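Local coordinates for protein rubber oxygenase (Streptomyces sp., PDB 5O1L) that cleaves the double bonds of poly(cis-1,4-isoprene) rubber with molecular oxygen at a b-type heme, releasing oligo-isoprenoids with terminal keto and aldehyde groups, at residues E58-L63 with R195-A200; Q224-M228 with G269-Y274; W231-A235 with Y257-Q262. Where two conformers were deposited one is given. Residue numbers count along the deposited sequence, not the author numbering.

Interaction 1: E58-L63 with R195-A200. With HEM (protoporphyrin IX containing Fe), chain C.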
loop_
_atom_site.group_PDB
_atom_site.type_symbol
_atom_site.label_atom_id
_atom_site.label_comp_id
_atom_site.label_asym_id
_atom_site.label_seq_id
_atom_site.Cartn_x
_atom_site.Cartn_y
_atom_site.Cartn_z
ATOM N N GLU A 58 21.154 -1.170 -4.025
ATOM C CA GLU A 58 21.285 -1.053 -5.463
ATOM C C GLU A 58 20.753 0.284 -5.966
ATOM O O GLU A 58 21.377 0.925 -6.813
ATOM C CB GLU A 58 20.560 -2.169 -6.223
ATOM C CG GLU A 58 21.142 -3.555 -5.938
ATOM C CD GLU A 58 20.261 -4.711 -6.401
ATOM O OE1 GLU A 58 19.051 -4.560 -6.637
ATOM O OE2 GLU A 58 20.755 -5.842 -6.500
ATOM N N ALA A 59 19.592 0.707 -5.514
ATOM C CA ALA A 59 18.955 1.906 -6.050
ATOM C C ALA A 59 19.501 3.209 -5.457
ATOM O O ALA A 59 19.576 4.229 -6.123
ATOM C CB ALA A 59 17.446 1.891 -5.844
ATOM N N ASP A 60 19.860 3.219 -4.199
ATOM C CA ASP A 60 20.142 4.453 -3.508
ATOM C C ASP A 60 21.302 5.257 -4.160
ATOM O O ASP A 60 21.113 6.440 -4.422
ATOM C CB ASP A 60 20.332 4.221 -2.005
ATOM C CG ASP A 60 19.022 3.853 -1.269
ATOM O OD1 ASP A 60 17.939 4.118 -1.793
ATOM O OD2 ASP A 60 19.143 3.322 -0.137
ATOM N N PRO A 61 22.431 4.606 -4.401
ATOM C CA PRO A 61 23.550 5.379 -5.003
ATOM C C PRO A 61 23.259 5.822 -6.429
ATOM O O PRO A 61 23.737 6.898 -6.835
ATOM C CB PRO A 61 24.717 4.401 -4.960
ATOM C CG PRO A 61 24.146 3.052 -4.645
ATOM C CD PRO A 61 22.839 3.239 -3.982
ATOM N N VAL A 62 22.500 5.032 -7.170
ATOM C CA VAL A 62 22.134 5.393 -8.535
ATOM C C VAL A 62 21.285 6.634 -8.557
ATOM O O VAL A 62 21.534 7.610 -9.336
ATOM C CB VAL A 62 21.510 4.225 -9.300
ATOM C CG1 VAL A 62 21.025 4.714 -10.668
ATOM C CG2 VAL A 62 22.545 3.074 -9.419
ATOM N N LEU A 63 20.226 6.670 -7.761
ATOM C CA LEU A 63 19.364 7.817 -7.727
ATOM C C LEU A 63 20.017 9.067 -7.187
ATOM O O LEU A 63 19.737 10.165 -7.667
ATOM C CB LEU A 63 18.027 7.510 -7.030
ATOM C CG LEU A 63 16.938 7.004 -7.974
ATOM C CD1 LEU A 63 16.497 8.016 -9.029
ATOM C CD2 LEU A 63 17.338 5.708 -8.612
ATOM N N ARG A 195 10.373 2.076 -6.711
ATOM C CA ARG A 195 11.673 1.853 -6.107
ATOM C C ARG A 195 12.608 3.039 -6.319
ATOM O O ARG A 195 13.341 3.472 -5.424
ATOM C CB ARG A 195 12.212 0.552 -6.659
ATOM C CG ARG A 195 13.449 0.042 -6.085
ATOM C CD ARG A 195 13.691 -1.372 -6.493
ATOM N NE ARG A 195 14.950 -1.672 -5.956
ATOM C CZ ARG A 195 15.722 -2.672 -6.290
ATOM N NH1 ARG A 195 15.350 -3.468 -7.227
ATOM N NH2 ARG A 195 16.905 -2.812 -5.712
ATOM N N MET A 196 12.550 3.611 -7.514
ATOM C CA MET A 196 13.381 4.770 -7.848
ATOM C C MET A 196 12.897 6.042 -7.103
ATOM O O MET A 196 13.752 6.791 -6.567
ATOM C CB MET A 196 13.366 5.048 -9.356
ATOM C CG MET A 196 13.977 3.966 -10.209
ATOM S SD MET A 196 13.622 4.176 -11.996
ATOM C CE MET A 196 14.119 5.856 -12.209
ATOM N N VAL A 197 11.588 6.258 -7.015
ATOM C CA VAL A 197 11.035 7.358 -6.228
ATOM C C VAL A 197 11.528 7.239 -4.784
ATOM O O VAL A 197 12.029 8.198 -4.174
ATOM C CB VAL A 197 9.518 7.467 -6.276
ATOM C CG1 VAL A 197 9.021 8.499 -5.279
ATOM C CG2 VAL A 197 9.089 7.794 -7.673
ATOM N N HIS A 198 11.367 6.050 -4.153
ATOM C CA HIS A 198 11.768 5.911 -2.791
ATOM C C HIS A 198 13.274 6.211 -2.657
ATOM O O HIS A 198 13.648 6.816 -1.668
ATOM C CB HIS A 198 11.420 4.483 -2.308
ATOM C CG HIS A 198 9.966 4.254 -2.034
ATOM N ND1 HIS A 198 9.458 2.975 -1.929
ATOM C CD2 HIS A 198 8.940 5.113 -1.760
ATOM C CE1 HIS A 198 8.167 3.090 -1.630
ATOM N NE2 HIS A 198 7.805 4.353 -1.538
ATOM N N ALA A 199 14.097 5.731 -3.565
ATOM C CA ALA A 199 15.511 5.975 -3.517
ATOM C C ALA A 199 15.828 7.488 -3.611
ATOM O O ALA A 199 16.706 7.993 -2.887
ATOM C CB ALA A 199 16.191 5.169 -4.589
ATOM N N ALA A 200 15.108 8.191 -4.442
ATOM C CA ALA A 200 15.245 9.641 -4.523
ATOM C C ALA A 200 14.894 10.291 -3.207
ATOM O O ALA A 200 15.634 11.163 -2.749
ATOM C CB ALA A 200 14.349 10.189 -5.604
HETATM C CHA HEM C . 6.142 7.404 -3.262
HETATM C CHB HEM C . 4.207 3.077 -2.980
HETATM C CHC HEM C . 6.188 2.474 1.337
HETATM C CHD HEM C . 7.211 7.136 1.419
HETATM C C1A HEM C . 5.512 6.240 -3.525
HETATM C C2A HEM C . 4.859 6.003 -4.792
HETATM C C3A HEM C . 4.277 4.800 -4.695
HETATM C C4A HEM C . 4.586 4.260 -3.451
HETATM C CMA HEM C . 3.447 4.173 -5.788
HETATM C CAA HEM C . 4.792 6.938 -6.024
HETATM C CBA HEM C . 3.651 7.957 -5.844
HETATM C CGA HEM C . 3.299 8.544 -7.162
HETATM O O1A HEM C . 4.085 9.427 -7.527
HETATM O O2A HEM C . 2.275 8.101 -7.813
HETATM C C1B HEM C . 4.616 2.513 -1.776
HETATM C C2B HEM C . 4.251 1.193 -1.390
HETATM C C3B HEM C . 4.798 0.966 -0.206
HETATM C C4B HEM C . 5.498 2.180 0.189
HETATM C CMB HEM C . 3.417 0.204 -2.177
HETATM C CAB HEM C . 4.890 -0.167 0.679
HETATM C CBB HEM C . 4.334 -1.469 0.471
HETATM C C1C HEM C . 6.658 3.709 1.757
HETATM C C2C HEM C . 7.088 3.952 3.122
HETATM C C3C HEM C . 7.391 5.274 3.102
HETATM C C4C HEM C . 7.058 5.780 1.782
HETATM C CMC HEM C . 7.268 2.932 4.208
HETATM C CAC HEM C . 7.877 6.093 4.223
HETATM C CBC HEM C . 8.323 5.717 5.487
HETATM C C1D HEM C . 6.994 7.605 0.150
HETATM C C2D HEM C . 7.298 8.986 -0.277
HETATM C C3D HEM C . 7.007 9.081 -1.569
HETATM C C4D HEM C . 6.557 7.748 -1.978
HETATM C CMD HEM C . 7.753 10.029 0.673
HETATM C CAD HEM C . 7.116 10.339 -2.465
HETATM C CBD HEM C . 5.815 11.118 -2.307
HETATM C CGD HEM C . 5.922 12.412 -3.122
HETATM O O1D HEM C . 5.105 12.557 -4.059
HETATM O O2D HEM C . 6.777 13.311 -2.895
HETATM N NA HEM C . 5.365 5.152 -2.725
HETATM N NB HEM C . 5.332 3.047 -0.778
HETATM N NC HEM C . 6.607 4.812 0.951
HETATM N ND HEM C . 6.626 6.876 -0.933
HETATM FE FE HEM C . 6.016 4.977 -0.872
HETATM O O HOH W 1 17.217 -5.519 -8.224
HETATM O O HOH W 2 19.421 7.913 -2.650
#
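Ala199 is the low point at which two helices cross, their local axes 8.4 Å apart and inclined by 71°. Its methyl sits among three bumps of the other helix: CB of Ala59 lies 3.7 Å, CB of Leu63 3.8 Å and OD1 of Asp60, which is salt-bridged to Arg202, 3.5 Å from Ala199 CB. The branched end of Leu63 rides over the preceding turn, at Met196, with CD2 4.1 Å from Met196 CB. Alanine suits both helices, since larger residues would separate them. At the margin the extended Arg195 reaches past Ala59 and NH2 donates to Glu58 OE1 at 2.9 Å, a salt bridge also spanned by a water; Arg195 NE forms a second salt bridge, with Asp56. A second water bridges the Asp60 and Ala199 backbone oxygens. His198 turns from this seam and binds the iron, NE2 to FE 2.0 Å. The whole is a close crossing in which helix 59-68 packs, through alanines, on the axial-histidine helix of a b-type heme site, away from the heme.

Interaction 2: Q224-M228 with G269-Y274. With HEM (protoporphyrin IX containing Fe), chain C.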
loop_
_atom_site.group_PDB
_atom_site.type_symbol
_atom_site.label_atom_id
_atom_site.label_comp_id
_atom_site.label_asym_id
_atom_site.label_seq_id
_atom_site.Cartn_x
_atom_site.Cartn_y
_atom_site.Cartn_z
ATOM N N GLN A 224 13.850 -0.789 4.962
ATOM C CA GLN A 224 13.197 -2.075 4.649
ATOM C C GLN A 224 12.111 -2.351 5.681
ATOM O O GLN A 224 11.020 -2.844 5.343
ATOM C CB GLN A 224 14.212 -3.219 4.684
ATOM C CG GLN A 224 15.275 -3.159 3.583
ATOM C CD GLN A 224 14.824 -3.754 2.300
ATOM O OE1 GLN A 224 15.124 -3.222 1.203
ATOM N NE2 GLN A 224 14.052 -4.795 2.385
ATOM N N ALA A 225 12.440 -2.138 6.958
ATOM C CA ALA A 225 11.466 -2.360 8.035
ATOM C C ALA A 225 10.244 -1.472 7.841
ATOM O O ALA A 225 9.093 -1.920 7.994
ATOM C CB ALA A 225 12.116 -2.126 9.415
ATOM N N ASP A 226 10.469 -0.209 7.507
ATOM C CA ASP A 226 9.388 0.701 7.277
ATOM C C ASP A 226 8.453 0.242 6.096
ATOM O O ASP A 226 7.208 0.272 6.210
ATOM C CB ASP A 226 9.904 2.119 6.940
ATOM C CG ASP A 226 10.674 2.800 8.073
ATOM O OD1 ASP A 226 10.329 2.547 9.233
ATOM O OD2 ASP A 226 11.463 3.722 7.714
ATOM N N ILE A 227 9.079 -0.254 5.053
ATOM C CA ILE A 227 8.318 -0.733 3.896
ATOM C C ILE A 227 7.423 -1.895 4.357
ATOM O O ILE A 227 6.228 -1.961 3.989
ATOM C CB ILE A 227 9.185 -1.084 2.703
ATOM C CG1 ILE A 227 9.975 0.144 2.225
ATOM C CG2 ILE A 227 8.357 -1.719 1.572
ATOM C CD1 ILE A 227 10.980 -0.197 1.175
ATOM N N MET A 228 7.993 -2.805 5.136
ATOM C CA MET A 228 7.208 -3.959 5.616
ATOM C C MET A 228 6.082 -3.592 6.574
ATOM O O MET A 228 5.030 -4.179 6.546
ATOM C CB MET A 228 8.121 -5.053 6.157
ATOM C CG MET A 228 8.833 -5.760 5.059
ATOM S SD MET A 228 7.785 -6.457 3.737
ATOM C CE MET A 228 6.690 -7.385 4.662
ATOM N N GLY A 269 11.744 -3.675 -4.053
ATOM C CA GLY A 269 13.039 -3.607 -3.455
ATOM C C GLY A 269 13.191 -4.147 -2.066
ATOM O O GLY A 269 14.269 -4.035 -1.484
ATOM N N VAL A 270 12.183 -4.852 -1.546
ATOM C CA VAL A 270 12.298 -5.510 -0.250
ATOM C C VAL A 270 13.125 -6.809 -0.437
ATOM O O VAL A 270 12.826 -7.600 -1.330
ATOM C CB VAL A 270 10.989 -5.825 0.381
ATOM C CG1 VAL A 270 11.252 -6.465 1.752
ATOM C CG2 VAL A 270 10.158 -4.520 0.521
ATOM N N SER A 271 14.168 -7.007 0.347
ATOM C CA SER A 271 14.923 -8.219 0.302
ATOM C C SER A 271 14.041 -9.399 0.672
ATOM O O SER A 271 13.224 -9.312 1.611
ATOM C CB SER A 271 16.020 -8.147 1.361
ATOM O OG SER A 271 16.654 -9.387 1.452
ATOM N N ASP A 272 14.267 -10.540 0.003
ATOM C CA ASP A 272 13.497 -11.737 0.278
ATOM C C ASP A 272 13.673 -12.180 1.705
ATOM O O ASP A 272 12.786 -12.917 2.190
ATOM C CB ASP A 272 13.867 -12.852 -0.666
ATOM C CG ASP A 272 13.492 -12.599 -2.110
ATOM O OD1 ASP A 272 12.718 -11.603 -2.337
ATOM O OD2 ASP A 272 13.925 -13.403 -2.981
ATOM N N GLU A 273 14.748 -11.810 2.377
ATOM C CA GLU A 273 14.942 -12.180 3.766
ATOM C C GLU A 273 13.990 -11.479 4.744
ATOM O O GLU A 273 13.937 -11.889 5.896
ATOM C CB GLU A 273 16.385 -11.791 4.213
ATOM C CG GLU A 273 17.434 -12.573 3.502
ATOM C CD GLU A 273 18.865 -12.128 3.791
ATOM O OE1 GLU A 273 19.107 -11.218 4.650
ATOM O OE2 GLU A 273 19.750 -12.741 3.124
ATOM N N TYR A 274 13.228 -10.500 4.261
ATOM C CA TYR A 274 12.260 -9.769 5.085
ATOM C C TYR A 274 10.813 -9.967 4.675
ATOM O O TYR A 274 9.900 -9.425 5.299
ATOM C CB TYR A 274 12.591 -8.241 5.155
ATOM C CG TYR A 274 14.030 -8.003 5.591
ATOM C CD1 TYR A 274 14.568 -8.568 6.700
ATOM C CD2 TYR A 274 14.830 -7.238 4.796
ATOM C CE1 TYR A 274 15.856 -8.309 7.085
ATOM C CE2 TYR A 274 16.144 -6.984 5.133
ATOM C CZ TYR A 274 16.615 -7.540 6.294
ATOM O OH TYR A 274 17.963 -7.289 6.672
HETATM C CHA HEM C . 6.142 7.404 -3.262
HETATM C CHB HEM C . 4.207 3.077 -2.980
HETATM C CHC HEM C . 6.188 2.474 1.337
HETATM C CHD HEM C . 7.211 7.136 1.419
HETATM C C1A HEM C . 5.512 6.240 -3.525
HETATM C C2A HEM C . 4.859 6.003 -4.792
HETATM C C3A HEM C . 4.277 4.800 -4.695
HETATM C C4A HEM C . 4.586 4.260 -3.451
HETATM C CMA HEM C . 3.447 4.173 -5.788
HETATM C CAA HEM C . 4.792 6.938 -6.024
HETATM C CBA HEM C . 3.651 7.957 -5.844
HETATM C CGA HEM C . 3.299 8.544 -7.162
HETATM O O1A HEM C . 4.085 9.427 -7.527
HETATM O O2A HEM C . 2.275 8.101 -7.813
HETATM C C1B HEM C . 4.616 2.513 -1.776
HETATM C C2B HEM C . 4.251 1.193 -1.390
HETATM C C3B HEM C . 4.798 0.966 -0.206
HETATM C C4B HEM C . 5.498 2.180 0.189
HETATM C CMB HEM C . 3.417 0.204 -2.177
HETATM C CAB HEM C . 4.890 -0.167 0.679
HETATM C CBB HEM C . 4.334 -1.469 0.471
HETATM C C1C HEM C . 6.658 3.709 1.757
HETATM C C2C HEM C . 7.088 3.952 3.122
HETATM C C3C HEM C . 7.391 5.274 3.102
HETATM C C4C HEM C . 7.058 5.780 1.782
HETATM C CMC HEM C . 7.268 2.932 4.208
HETATM C CAC HEM C . 7.877 6.093 4.223
HETATM C CBC HEM C . 8.323 5.717 5.487
HETATM C C1D HEM C . 6.994 7.605 0.150
HETATM C C2D HEM C . 7.298 8.986 -0.277
HETATM C C3D HEM C . 7.007 9.081 -1.569
HETATM C C4D HEM C . 6.557 7.748 -1.978
HETATM C CMD HEM C . 7.753 10.029 0.673
HETATM C CAD HEM C . 7.116 10.339 -2.465
HETATM C CBD HEM C . 5.815 11.118 -2.307
HETATM C CGD HEM C . 5.922 12.412 -3.122
HETATM O O1D HEM C . 5.105 12.557 -4.059
HETATM O O2D HEM C . 6.777 13.311 -2.895
HETATM N NA HEM C . 5.365 5.152 -2.725
HETATM N NB HEM C . 5.332 3.047 -0.778
HETATM N NC HEM C . 6.607 4.812 0.951
HETATM N ND HEM C . 6.626 6.876 -0.933
HETATM FE FE HEM C . 6.016 4.977 -0.872
#
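Val270 lies against the side chains of one helical turn, its CG2 3.5 Å from Ile227 CG2 and its CG1 4.0 Å from Met228 SD. The valine follows a Schellman motif that ends helix 251-267: Gly269 leaves the helix with positive phi, a conformation in which a CB would be jammed against the preceding carbonyl oxygen, so glycine fits. The chain thus turns off to lay its loop along the start of helix 224-244. Branched Val270 and Ile227 give compact apolar surfaces, while the flexible Met228 bends to fill the space beside them, its CG 3.8 Å from Tyr274 O. Gln224, one turn before Met228, lies buried under the loop between Gly269 and Tyr274; a polar but uncharged side chain suits a place lined by loop backbone, since no charge is buried. The Tyr274 hydroxyl bonds to the backbone oxygen of Val49. Between Val270 and Tyr274 the loop is folded by an ST turn in which Ser271 OG accepts from Glu273 N at 3.2 Å. Asp226 forms a salt bridge with Arg147. Toward the heme, the backbone of the same turn borders the porphyrin: Asp226 O comes within 3.3 Å of the heme methyl carbon CMC.

Interaction 3: W231-A235 with Y257-Q262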
loop_
_atom_site.group_PDB
_atom_site.type_symbol
_atom_site.label_atom_id
_atom_site.label_comp_id
_atom_site.label_asym_id
_atom_site.label_seq_id
_atom_site.Cartn_x
_atom_site.Cartn_y
_atom_site.Cartn_z
ATOM N N TRP A 231 3.510 -2.557 4.273
ATOM C CA TRP A 231 2.976 -3.767 3.647
ATOM C C TRP A 231 1.910 -4.469 4.546
ATOM O O TRP A 231 0.866 -4.911 4.066
ATOM C CB TRP A 231 4.165 -4.707 3.394
ATOM C CG TRP A 231 3.916 -5.917 2.578
ATOM C CD1 TRP A 231 4.185 -6.072 1.239
ATOM C CD2 TRP A 231 3.492 -7.210 3.001
ATOM N NE1 TRP A 231 3.933 -7.359 0.818
ATOM C CE2 TRP A 231 3.472 -8.079 1.887
ATOM C CE3 TRP A 231 3.064 -7.743 4.206
ATOM C CZ2 TRP A 231 3.171 -9.423 1.992
ATOM C CZ3 TRP A 231 2.735 -9.075 4.295
ATOM C CH2 TRP A 231 2.740 -9.893 3.207
ATOM N N HIS A 232 2.169 -4.523 5.860
ATOM C CA HIS A 232 1.218 -5.130 6.787
ATOM C C HIS A 232 -0.071 -4.334 6.889
ATOM O O HIS A 232 -1.124 -4.925 7.100
ATOM C CB HIS A 232 1.855 -5.315 8.127
ATOM C CG HIS A 232 2.770 -6.490 8.136
ATOM N ND1 HIS A 232 2.390 -7.769 7.865
ATOM C CD2 HIS A 232 4.115 -6.548 8.361
ATOM C CE1 HIS A 232 3.452 -8.561 7.938
ATOM N NE2 HIS A 232 4.500 -7.841 8.265
ATOM N N SER A 233 0.006 -3.026 6.679
ATOM C CA SER A 233 -1.190 -2.142 6.678
ATOM C C SER A 233 -2.026 -2.347 5.434
ATOM O O SER A 233 -3.187 -1.938 5.459
ATOM C CB SER A 233 -0.797 -0.690 6.822
ATOM O OG SER A 233 -0.397 -0.101 5.622
ATOM N N LEU A 234 -1.488 -3.029 4.455
ATOM C CA LEU A 234 -2.120 -3.351 3.193
ATOM C C LEU A 234 -2.470 -4.795 3.150
ATOM O O LEU A 234 -3.570 -5.147 3.580
ATOM C CB LEU A 234 -1.168 -2.962 2.024
ATOM C CG LEU A 234 -1.035 -1.454 1.878
ATOM C CD1 LEU A 234 0.226 -1.072 1.102
ATOM C CD2 LEU A 234 -2.261 -0.913 1.160
ATOM N N ALA A 235 -1.601 -5.683 2.740
ATOM C CA ALA A 235 -1.902 -7.119 2.572
ATOM C C ALA A 235 -2.507 -7.786 3.817
ATOM O O ALA A 235 -3.558 -8.381 3.766
ATOM C CB ALA A 235 -0.670 -7.848 2.168
ATOM N N TYR A 257 -3.402 -14.441 -3.190
ATOM C CA TYR A 257 -3.328 -13.045 -2.762
ATOM C C TYR A 257 -2.023 -12.762 -2.024
ATOM O O TYR A 257 -1.325 -11.753 -2.302
ATOM C CB TYR A 257 -4.557 -12.674 -1.896
ATOM C CG TYR A 257 -4.613 -11.263 -1.401
ATOM C CD1 TYR A 257 -5.083 -10.290 -2.197
ATOM C CD2 TYR A 257 -4.189 -10.905 -0.156
ATOM C CE1 TYR A 257 -5.163 -8.988 -1.728
ATOM C CE2 TYR A 257 -4.269 -9.615 0.325
ATOM C CZ TYR A 257 -4.736 -8.661 -0.495
ATOM O OH TYR A 257 -4.760 -7.321 -0.034
ATOM N N LEU A 258 -1.617 -13.598 -1.087
ATOM C CA LEU A 258 -0.330 -13.453 -0.451
ATOM C C LEU A 258 0.806 -13.424 -1.467
ATOM O O LEU A 258 1.695 -12.583 -1.381
ATOM C CB LEU A 258 -0.091 -14.588 0.538
ATOM C CG LEU A 258 1.281 -14.592 1.232
ATOM C CD1 LEU A 258 1.524 -13.359 2.063
ATOM C CD2 LEU A 258 1.310 -15.823 2.130
ATOM N N HIS A 259 0.755 -14.315 -2.419
ATOM C CA HIS A 259 1.804 -14.400 -3.456
ATOM C C HIS A 259 1.923 -13.124 -4.233
ATOM O O HIS A 259 3.036 -12.647 -4.491
ATOM C CB HIS A 259 1.588 -15.611 -4.332
ATOM C CG HIS A 259 2.747 -15.937 -5.208
ATOM N ND1 HIS A 259 3.958 -16.331 -4.669
ATOM C CD2 HIS A 259 2.926 -15.895 -6.537
ATOM C CE1 HIS A 259 4.826 -16.516 -5.683
ATOM N NE2 HIS A 259 4.222 -16.307 -6.802
ATOM N N VAL A 260 0.799 -12.553 -4.642
ATOM C CA VAL A 260 0.861 -11.226 -5.306
ATOM C C VAL A 260 1.599 -10.234 -4.454
ATOM O O VAL A 260 2.451 -9.471 -4.969
ATOM C CB VAL A 260 -0.547 -10.741 -5.652
ATOM C CG1 VAL A 260 -0.545 -9.297 -6.119
ATOM C CG2 VAL A 260 -1.253 -11.597 -6.646
ATOM N N TRP A 261 1.299 -10.139 -3.184
ATOM C CA TRP A 261 1.941 -9.213 -2.266
ATOM C C TRP A 261 3.375 -9.548 -1.993
ATOM O O TRP A 261 4.213 -8.663 -1.825
ATOM C CB TRP A 261 1.084 -8.978 -1.012
ATOM C CG TRP A 261 -0.061 -8.110 -1.303
ATOM C CD1 TRP A 261 -1.305 -8.414 -1.743
ATOM C CD2 TRP A 261 0.021 -6.657 -1.285
ATOM N NE1 TRP A 261 -2.008 -7.235 -1.989
ATOM C CE2 TRP A 261 -1.233 -6.175 -1.663
ATOM C CE3 TRP A 261 1.008 -5.786 -0.953
ATOM C CZ2 TRP A 261 -1.509 -4.798 -1.735
ATOM C CZ3 TRP A 261 0.747 -4.442 -0.964
ATOM C CH2 TRP A 261 -0.502 -3.967 -1.406
ATOM N N GLN A 262 3.759 -10.814 -1.997
ATOM C CA GLN A 262 5.152 -11.199 -1.817
ATOM C C GLN A 262 5.979 -10.758 -3.042
ATOM O O GLN A 262 7.030 -10.152 -2.872
ATOM C CB GLN A 262 5.273 -12.718 -1.619
ATOM C CG GLN A 262 4.733 -13.311 -0.318
ATOM C CD GLN A 262 4.617 -14.798 -0.381
ATOM O OE1 GLN A 262 4.300 -15.403 -1.412
ATOM N NE2 GLN A 262 4.900 -15.396 0.783
#
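Two successive helices of the all-helical catalytic domain, 224-244 (with a wider pi-type turn at 232-235) and 251-267, run roughly antiparallel here as a helical hairpin, their local directions 149° apart. The axes come no closer than 11.3 Å in these segments, a wide spacing that large aromatic side chains fill. Among the aromatic contacts, Trp261 turns its edge toward the face of Trp231 in a T-shaped pair: the five-membered ring of Trp231 and the six-membered ring of Trp261 have centroids 5.4 Å apart and planes at 85°. Ala235 makes a CH-pi contact, its CB 3.8 Å from the centroid of the Trp261 five-membered ring and over the face; a small methyl lets the indole lie close to the helix. Apolar packing completes the seam. Leu234 CB meets Trp261 CH2 at 3.6 Å, Trp231 CH2 reaches Leu258 CD1 at 3.8 Å, and Tyr257 closes the Ala235 end, its CE2 4.4 Å from Ala235 CB. Among the polar contacts, the Tyr257 hydroxyl and Trp261 NE1 both bond to the hydroxyl of Tyr134. One direct hydrogen bond joins the two segments, and it explains why tryptophan suits position 231, where a broad apolar surface must also carry a donor: Trp231 NE1 donates a hydrogen bond to the backbone oxygen Trp261 O at 3.0 Å, almost linearly at 171°.

Overall arrangement
Helix 224-244 unites interactions 2 and 3: its first turn meets the loop 269-274, and a later part packs on helix 251-267, which leads into that loop. Their centres are 12 Å apart. Interaction 1 precedes both in the chain, yet touches interaction 2 where Arg195 NE lies 3.7 Å from Gly269 CA; the centres are 15 Å apart. The heme relates all three. Interaction 1 supplies the axial His198, whose side chain is about 5 Å from that of Ile227 in interaction 2. Interaction 3, centred 22 Å from interaction 1, approaches the cofactor through Leu234, whose side chain is about 4 Å from the heme and from a bound imidazole, probably from the crystallisation liquor, though it may mark the pocket.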